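PDB 6QXL: pyruvate kinase from Pseudomonas aeruginosa, which probably catalyses the last step of glycolysis, transferring the phosphoryl group of phosphoenolpyruvate to ADP to yield pyruvate and ATP. Local coordinates for residues 10-15 against 31-36; 76-81 against 154-159; 215-220 against 240-245. One frame throughout, in Å; residues are numbered along the deposited sequence.

Contact 1 (10-15 against 31-36)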
loop_
_atom_site.group_PDB
_atom_site.type_symbol
_atom_site.label_atom_id
_atom_site.label_comp_id
_atom_site.label_asym_id
_atom_site.label_seq_id
_atom_site.Cartn_x
_atom_site.Cartn_y
_atom_site.Cartn_z
ATOM N N ALA A 10 35.598 11.343 -10.134
ATOM C CA ALA A 10 36.493 11.152 -11.285
ATOM C C ALA A 10 37.867 10.769 -10.772
ATOM O O ALA A 10 38.464 11.502 -9.979
ATOM C CB ALA A 10 36.571 12.409 -12.119
ATOM N N THR A 11 38.357 9.614 -11.217
ATOM C CA THR A 11 39.697 9.194 -10.858
ATOM C C THR A 11 40.707 9.947 -11.713
ATOM O O THR A 11 40.511 10.096 -12.916
ATOM C CB THR A 11 39.882 7.683 -11.068
ATOM O OG1 THR A 11 38.996 6.975 -10.199
ATOM C CG2 THR A 11 41.282 7.297 -10.711
ATOM N N LEU A 12 41.782 10.407 -11.083
ATOM C CA LEU A 12 42.857 11.093 -11.805
ATOM C C LEU A 12 43.967 10.136 -12.197
ATOM O O LEU A 12 44.185 9.097 -11.563
ATOM C CB LEU A 12 43.439 12.225 -10.976
ATOM C CG LEU A 12 42.390 13.227 -10.488
ATOM C CD1 LEU A 12 43.096 14.316 -9.692
ATOM C CD2 LEU A 12 41.551 13.788 -11.642
ATOM N N GLY A 13 44.666 10.508 -13.260
ATOM C CA GLY A 13 45.778 9.717 -13.772
ATOM C C GLY A 13 46.485 10.414 -14.922
ATOM O O GLY A 13 46.275 11.604 -15.163
ATOM N N PRO A 14 47.312 9.675 -15.673
ATOM C CA PRO A 14 48.068 10.249 -16.801
ATOM C C PRO A 14 47.253 11.122 -17.750
ATOM O O PRO A 14 47.733 12.156 -18.179
ATOM C CB PRO A 14 48.574 9.022 -17.534
ATOM C CG PRO A 14 48.672 7.969 -16.480
ATOM C CD PRO A 14 47.662 8.265 -15.423
ATOM N N ALA A 15 46.021 10.735 -18.045
ATOM C CA ALA A 15 45.181 11.506 -18.965
ATOM C C ALA A 15 44.591 12.765 -18.331
ATOM O O ALA A 15 44.039 13.598 -19.044
ATOM C CB ALA A 15 44.056 10.636 -19.497
ATOM N N ASP A 31 32.603 16.428 -8.877
ATOM C CA ASP A 31 32.371 16.770 -7.481
ATOM C C ASP A 31 33.429 16.156 -6.553
ATOM O O ASP A 31 33.619 16.639 -5.439
ATOM C CB ASP A 31 30.951 16.348 -7.067
ATOM C CG ASP A 31 29.869 16.856 -8.052
ATOM O OD1 ASP A 31 29.501 18.077 -8.032
ATOM O OD2 ASP A 31 29.387 16.026 -8.876
ATOM N N VAL A 32 34.096 15.087 -6.986
ATOM C CA VAL A 32 35.123 14.431 -6.169
ATOM C C VAL A 32 36.230 13.917 -7.086
ATOM O O VAL A 32 35.952 13.300 -8.113
ATOM C CB VAL A 32 34.562 13.236 -5.387
ATOM C CG1 VAL A 32 35.639 12.556 -4.546
ATOM C CG2 VAL A 32 33.430 13.685 -4.510
ATOM N N ALA A 33 37.478 14.171 -6.704
ATOM C CA ALA A 33 38.621 13.636 -7.406
ATOM C C ALA A 33 39.179 12.491 -6.586
ATOM O O ALA A 33 39.454 12.655 -5.388
ATOM C CB ALA A 33 39.677 14.710 -7.602
ATOM N N ARG A 34 39.338 11.330 -7.228
ATOM C CA ARG A 34 39.856 10.146 -6.558
ATOM C C ARG A 34 41.331 9.986 -6.920
ATOM O O ARG A 34 41.701 10.036 -8.097
ATOM C CB ARG A 34 39.061 8.905 -6.993
ATOM C CG ARG A 34 39.651 7.557 -6.597
ATOM C CD ARG A 34 38.635 6.470 -6.883
ATOM N NE ARG A 34 39.202 5.129 -6.662
ATOM C CZ ARG A 34 39.786 4.365 -7.584
ATOM N NH1 ARG A 34 39.904 4.753 -8.847
ATOM N NH2 ARG A 34 40.254 3.179 -7.234
ATOM N N LEU A 35 42.153 9.789 -5.902
ATOM C CA LEU A 35 43.572 9.596 -6.071
ATOM C C LEU A 35 43.825 8.151 -5.714
ATOM O O LEU A 35 43.708 7.768 -4.539
ATOM C CB LEU A 35 44.361 10.528 -5.150
ATOM C CG LEU A 35 43.935 11.995 -5.154
ATOM C CD1 LEU A 35 44.872 12.758 -4.204
ATOM C CD2 LEU A 35 44.006 12.635 -6.520
ATOM N N ASN A 36 44.150 7.342 -6.721
ATOM C CA ASN A 36 44.322 5.915 -6.506
ATOM C C ASN A 36 45.755 5.656 -6.099
ATOM O O ASN A 36 46.655 5.788 -6.910
ATOM C CB ASN A 36 43.928 5.150 -7.778
ATOM C CG ASN A 36 44.012 3.652 -7.619
ATOM O OD1 ASN A 36 44.204 3.130 -6.517
ATOM N ND2 ASN A 36 43.880 2.957 -8.719
#
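T11 and R34 stand side by side on one face of a parallel sheet and point the same way. With CG anti to its backbone N (chi1 168°), R34 runs out extended as far as NE, and its guanidinium turns an edge, through NH1, toward the shorter threonine. NH1 gives a hydrogen bond of 2.8 Å to T11 OG1, which lies at the guanidinium edge only 4° out of its plane. T11 CG2 packs beside the same nitrogen, 3.4 Å from NH1. A branched, short hydroxyl residue suits this place: the methyl packs against NH1 while the oxygen accepts from R34 and bonds L315 O in the last strand of the barrel.

On the opposite face L12 and L35 also lie alongside each other, with L12 CD1 3.7 Å from L35 CD2 and 4.0 Å from A33 CB. The small alanine lets the leucine methyl settle close to the strand, and both leucines reach helix 42-58, which covers this outer face. Between the two layers the backbones are stitched by A10 N to V32 O, R34 N to A10 O and L12 N to R34 O, the last at 3.0 Å. This is the pairing of the first two strands of a TIM barrel, linked by a beta-alpha-beta crossover through helix 19-28.

R34 also forms a salt bridge with D68 through NE, and a malonate ion, probably from the crystallisation liquor, lies near its NH2. T11 OG1 and D68 hold two different nitrogens of the buried guanidinium, which fixes its rotation and sets NH2 beside the malonate, close to the magnesium ion.

Contact 2 (76-81 against 154-159)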
loop_
_atom_site.group_PDB
_atom_site.type_symbol
_atom_site.label_atom_id
_atom_site.label_comp_id
_atom_site.label_asym_id
_atom_site.label_seq_id
_atom_site.Cartn_x
_atom_site.Cartn_y
_atom_site.Cartn_z
ATOM N N ILE A 76 50.879 -10.316 -9.670
ATOM C CA ILE A 76 52.018 -11.043 -10.194
ATOM C C ILE A 76 53.271 -10.167 -10.241
ATOM O O ILE A 76 53.204 -8.964 -10.074
ATOM C CB ILE A 76 51.714 -11.686 -11.548
ATOM C CG1 ILE A 76 51.588 -10.632 -12.638
ATOM C CG2 ILE A 76 50.448 -12.561 -11.463
ATOM C CD1 ILE A 76 50.991 -11.163 -13.949
ATOM N N ALA A 77 54.396 -10.803 -10.454
ATOM C CA ALA A 77 55.698 -10.126 -10.577
ATOM C C ALA A 77 55.947 -9.602 -12.015
ATOM O O ALA A 77 55.017 -9.502 -12.806
ATOM C CB ALA A 77 56.811 -11.053 -10.103
ATOM N N LYS A 78 57.186 -9.281 -12.353
ATOM C CA LYS A 78 57.514 -8.779 -13.689
ATOM C C LYS A 78 57.865 -9.895 -14.669
ATOM O O LYS A 78 58.234 -11.001 -14.282
ATOM C CB LYS A 78 58.668 -7.758 -13.617
ATOM C CG LYS A 78 58.425 -6.621 -12.678
ATOM C CD LYS A 78 59.585 -5.681 -12.639
ATOM C CE LYS A 78 59.228 -4.416 -11.963
ATOM N NZ LYS A 78 60.436 -3.622 -11.587
ATOM N N PHE A 79 57.857 -9.536 -15.941
ATOM C CA PHE A 79 58.216 -10.393 -17.058
ATOM C C PHE A 79 59.507 -9.884 -17.667
ATOM O O PHE A 79 59.844 -8.749 -17.485
ATOM C CB PHE A 79 57.163 -10.358 -18.117
ATOM C CG PHE A 79 55.950 -11.147 -17.805
ATOM C CD1 PHE A 79 54.895 -10.573 -17.158
ATOM C CD2 PHE A 79 55.841 -12.431 -18.213
ATOM C CE1 PHE A 79 53.771 -11.281 -16.896
ATOM C CE2 PHE A 79 54.711 -13.147 -17.961
ATOM C CZ PHE A 79 53.676 -12.576 -17.298
ATOM N N ALA A 80 60.265 -10.743 -18.331
ATOM C CA ALA A 80 61.543 -10.355 -18.930
ATOM C C ALA A 80 61.444 -9.334 -20.038
ATOM O O ALA A 80 62.197 -8.405 -20.104
ATOM C CB ALA A 80 62.273 -11.571 -19.419
ATOM N N ASN A 81 60.489 -9.552 -20.906
ATOM C CA ASN A 81 60.142 -8.676 -21.998
ATOM C C ASN A 81 58.842 -8.279 -21.419
ATOM O O ASN A 81 57.967 -9.080 -21.405
ATOM C CB ASN A 81 59.926 -9.476 -23.253
ATOM C CG ASN A 81 61.098 -10.345 -23.578
ATOM O OD1 ASN A 81 62.214 -9.896 -23.566
ATOM N ND2 ASN A 81 60.846 -11.599 -23.848
ATOM N N LEU A 154 49.171 -10.419 -20.768
ATOM C CA LEU A 154 49.538 -10.328 -19.363
ATOM C C LEU A 154 50.789 -9.473 -19.284
ATOM O O LEU A 154 51.688 -9.623 -20.101
ATOM C CB LEU A 154 49.811 -11.724 -18.799
ATOM C CG LEU A 154 49.217 -12.115 -17.432
ATOM C CD1 LEU A 154 47.725 -11.833 -17.351
ATOM C CD2 LEU A 154 49.387 -13.594 -17.143
ATOM N N SER A 155 50.879 -8.628 -18.278
ATOM C CA SER A 155 52.025 -7.744 -18.140
ATOM C C SER A 155 52.386 -7.566 -16.653
ATOM O O SER A 155 51.669 -8.046 -15.772
ATOM C CB SER A 155 51.703 -6.403 -18.807
ATOM O OG SER A 155 50.716 -5.694 -18.061
ATOM N N ASP A 156 53.479 -6.844 -16.401
ATOM C CA ASP A 156 54.030 -6.718 -15.061
ATOM C C ASP A 156 52.956 -6.231 -14.071
ATOM O O ASP A 156 52.126 -5.388 -14.392
ATOM C CB ASP A 156 55.218 -5.756 -15.012
ATOM C CG ASP A 156 56.414 -6.239 -15.837
ATOM O OD1 ASP A 156 56.287 -7.210 -16.623
ATOM O OD2 ASP A 156 57.500 -5.580 -15.761
ATOM N N HIS A 157 52.978 -6.832 -12.888
ATOM C CA HIS A 157 52.176 -6.416 -11.747
ATOM C C HIS A 157 50.665 -6.433 -11.948
ATOM O O HIS A 157 49.964 -5.759 -11.226
ATOM C CB HIS A 157 52.617 -5.020 -11.272
ATOM C CG HIS A 157 54.057 -4.928 -10.894
ATOM N ND1 HIS A 157 54.675 -5.858 -10.073
ATOM C CD2 HIS A 157 55.018 -4.060 -11.290
ATOM C CE1 HIS A 157 55.949 -5.529 -9.933
ATOM N NE2 HIS A 157 56.179 -4.449 -10.670
ATOM N N LYS A 158 50.148 -7.216 -12.898
ATOM C CA LYS A 158 48.719 -7.334 -13.036
ATOM C C LYS A 158 48.100 -8.064 -11.851
ATOM O O LYS A 158 48.716 -8.931 -11.239
ATOM C CB LYS A 158 48.339 -8.019 -14.333
ATOM C CG LYS A 158 48.547 -7.190 -15.580
ATOM C CD LYS A 158 47.527 -6.074 -15.652
ATOM C CE LYS A 158 47.845 -5.058 -16.741
ATOM N NZ LYS A 158 47.575 -3.629 -16.341
ATOM N N GLY A 159 46.869 -7.670 -11.534
ATOM C CA GLY A 159 46.162 -8.231 -10.391
ATOM C C GLY A 159 45.666 -9.632 -10.685
ATOM O O GLY A 159 45.452 -10.033 -11.835
#
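F79 N donates to D156 OD1 at 2.9 Å, meeting this oxygen from well above the carboxylate plane; the short aspartate side chain is enough to reach the amide. The same oxygen sits at the edge of the F79 ring, 3.7 Å from CD1, as the phenylalanine and aspartate side chains run antiparallel, their planes 20° apart. The other carboxylate oxygen, OD2, rests against the aliphatic start of K78, 3.3 Å from CB. The extended K78 chain carries CE onward to H157 NE2.

D156 and H157 are the two central residues of a type II beta turn from S155 to K158, and H157 takes the positive phi (60°) that the second of these positions requires. The turn links strands 152-155 and 159-162 in the small beta domain that pyruvate kinases insert into their barrel, and the 76-81 loop lies along it. I76 N donates to K158 O at 3.0 Å, while H157 N to A77 O and H157 ND1 to I76 O are weak bonds.

On the buried side, where branched and aromatic apolar residues suit, I76 turns CG1 between its backbone N and carbonyl carbon (chi1 71°), which brings CD1 to 4.0 Å from L154 CG. F79 CZ meets L154 CB at 4.2 Å, and these three residues extend inward to I84, L127 and V108.

Contact 3 (215-220 against 240-245)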
loop_
_atom_site.group_PDB
_atom_site.type_symbol
_atom_site.label_atom_id
_atom_site.label_comp_id
_atom_site.label_asym_id
_atom_site.label_seq_id
_atom_site.Cartn_x
_atom_site.Cartn_y
_atom_site.Cartn_z
ATOM N N LYS A 215 41.414 13.921 9.470
ATOM C CA LYS A 215 40.006 14.236 9.692
ATOM C C LYS A 215 39.079 13.636 8.637
ATOM O O LYS A 215 37.873 13.869 8.654
ATOM C CB LYS A 215 39.833 15.763 9.738
ATOM C CG LYS A 215 40.488 16.381 10.981
ATOM C CD LYS A 215 39.628 16.214 12.249
ATOM C CE LYS A 215 40.435 16.382 13.535
ATOM N NZ LYS A 215 40.712 17.823 13.796
ATOM N N ALA A 216 39.630 12.841 7.721
ATOM C CA ALA A 216 38.851 12.301 6.615
ATOM C C ALA A 216 37.764 11.355 7.094
ATOM O O ALA A 216 37.896 10.696 8.135
ATOM C CB ALA A 216 39.749 11.579 5.632
ATOM N N TRP A 217 36.701 11.295 6.302
ATOM C CA TRP A 217 35.667 10.276 6.455
ATOM C C TRP A 217 36.078 9.020 5.694
ATOM O O TRP A 217 36.751 9.092 4.670
ATOM C CB TRP A 217 34.332 10.813 5.952
ATOM C CG TRP A 217 33.567 11.597 6.961
ATOM C CD1 TRP A 217 34.048 12.139 8.115
ATOM C CD2 TRP A 217 32.179 11.930 6.914
ATOM N NE1 TRP A 217 33.053 12.795 8.779
ATOM C CE2 TRP A 217 31.886 12.659 8.084
ATOM C CE3 TRP A 217 31.154 11.692 5.996
ATOM C CZ2 TRP A 217 30.611 13.155 8.363
ATOM C CZ3 TRP A 217 29.873 12.172 6.284
ATOM C CH2 TRP A 217 29.628 12.912 7.458
ATOM N N LEU A 218 35.661 7.881 6.209
ATOM C CA LEU A 218 36.071 6.594 5.684
ATOM C C LEU A 218 35.043 5.968 4.743
ATOM O O LEU A 218 33.860 5.900 5.067
ATOM C CB LEU A 218 36.325 5.627 6.816
ATOM C CG LEU A 218 37.626 5.808 7.561
ATOM C CD1 LEU A 218 37.657 4.764 8.665
ATOM C CD2 LEU A 218 38.837 5.631 6.653
ATOM N N VAL A 219 35.522 5.474 3.601
ATOM C CA VAL A 219 34.699 4.771 2.640
ATOM C C VAL A 219 35.043 3.299 2.633
ATOM O O VAL A 219 36.177 2.941 2.363
ATOM C CB VAL A 219 34.891 5.314 1.225
ATOM C CG1 VAL A 219 33.907 4.641 0.273
ATOM C CG2 VAL A 219 34.718 6.824 1.216
ATOM N N ALA A 220 34.064 2.452 2.913
ATOM C CA ALA A 220 34.239 1.007 2.793
ATOM C C ALA A 220 33.918 0.545 1.396
ATOM O O ALA A 220 32.798 0.706 0.928
ATOM C CB ALA A 220 33.374 0.257 3.793
ATOM N N ALA A 240 30.143 0.705 10.462
ATOM C CA ALA A 240 31.496 1.100 10.821
ATOM C C ALA A 240 32.107 2.127 9.887
ATOM O O ALA A 240 33.261 2.472 10.063
ATOM C CB ALA A 240 32.391 -0.144 10.867
ATOM N N SER A 241 31.375 2.582 8.878
ATOM C CA SER A 241 31.925 3.492 7.882
ATOM C C SER A 241 31.112 4.762 7.836
ATOM O O SER A 241 30.092 4.880 8.483
ATOM C CB SER A 241 31.937 2.849 6.500
ATOM O OG SER A 241 32.308 1.479 6.568
ATOM N N ASP A 242 31.601 5.725 7.087
ATOM C CA ASP A 242 30.853 6.923 6.791
ATOM C C ASP A 242 30.233 6.845 5.418
ATOM O O ASP A 242 29.228 7.507 5.147
ATOM C CB ASP A 242 31.771 8.138 6.892
ATOM C CG ASP A 242 32.483 8.203 8.223
ATOM O OD1 ASP A 242 31.808 8.201 9.267
ATOM O OD2 ASP A 242 33.717 8.207 8.237
ATOM N N ALA A 243 30.840 6.048 4.536
ATOM C CA ALA A 243 30.360 5.884 3.177
ATOM C C ALA A 243 30.763 4.518 2.681
ATOM O O ALA A 243 31.651 3.883 3.256
ATOM C CB ALA A 243 30.930 6.969 2.297
ATOM N N VAL A 244 30.077 4.050 1.643
ATOM C CA VAL A 244 30.411 2.781 1.020
ATOM C C VAL A 244 30.476 2.933 -0.477
ATOM O O VAL A 244 29.859 3.831 -1.045
ATOM C CB VAL A 244 29.427 1.644 1.375
ATOM C CG1 VAL A 244 29.353 1.442 2.875
ATOM C CG2 VAL A 244 28.056 1.921 0.822
ATOM N N MET A 245 31.241 2.051 -1.107
ATOM C CA MET A 245 31.397 2.031 -2.553
ATOM C C MET A 245 31.012 0.647 -3.063
ATOM O O MET A 245 31.521 -0.360 -2.579
ATOM C CB MET A 245 32.839 2.340 -2.932
ATOM C CG MET A 245 33.094 2.355 -4.424
ATOM S SD MET A 245 34.794 2.446 -4.898
ATOM C CE MET A 245 35.177 4.169 -4.468
#
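W217 lays one face of its indole over the carboxylate of D242, whose CG lies 3.7 Å above the ring plane and toward its rim. The side chains run nearly perpendicular to each other, with ring and carboxylate planes 31° apart. From there D242 OD2 turns to the backbone, accepting L218 N on its anti lone pair at 2.8 Å in a nearly straight bond (168°). Aspartate suits the spot because its short chain brings an acceptor to the amide near the start of strand 217-222. L218 O returns the grip, taking both D242 N and A243 N.

Further along, A220 N bonds A243 O, and M245 N bonds A220 O at 2.9 Å, the ladder of strands five and six of the TIM barrel. V219 CG1 packs on M245 CB at 4.1 Å on the inner face, near a bound malonate. On the outer face A220, small enough to fit, puts CB 3.2 Å from S241 OG, which is bonded to L237 O; helices 199-211 and 260-273 cover this side.

D242 OD2 also forms a salt bridge with R206 of helix 199-211. Its negative charge is thus probably stabilised by both an arginine and an amide, fixing the strand's beginning to the neighbouring helix.

From the N terminus, contact 1 comes first, closing a short loop through helix 19-28 and pairing the first two barrel strands. The chain then passes through the third strand and leaves the barrel; contact 2 closes a loop of 72 residues, joining the entry and exit sides of the inserted beta domain. Back in the barrel, contact 3 closes a crossover through helix 231-239 between strands five and six. The three follow in series, neither nested nor crossed. Contacts 1 and 3 share one closed sheet, with centres about 18 Å apart, whereas the centre of contact 2 lies about 24 Å from that of contact 1 and 32 Å from that of contact 3.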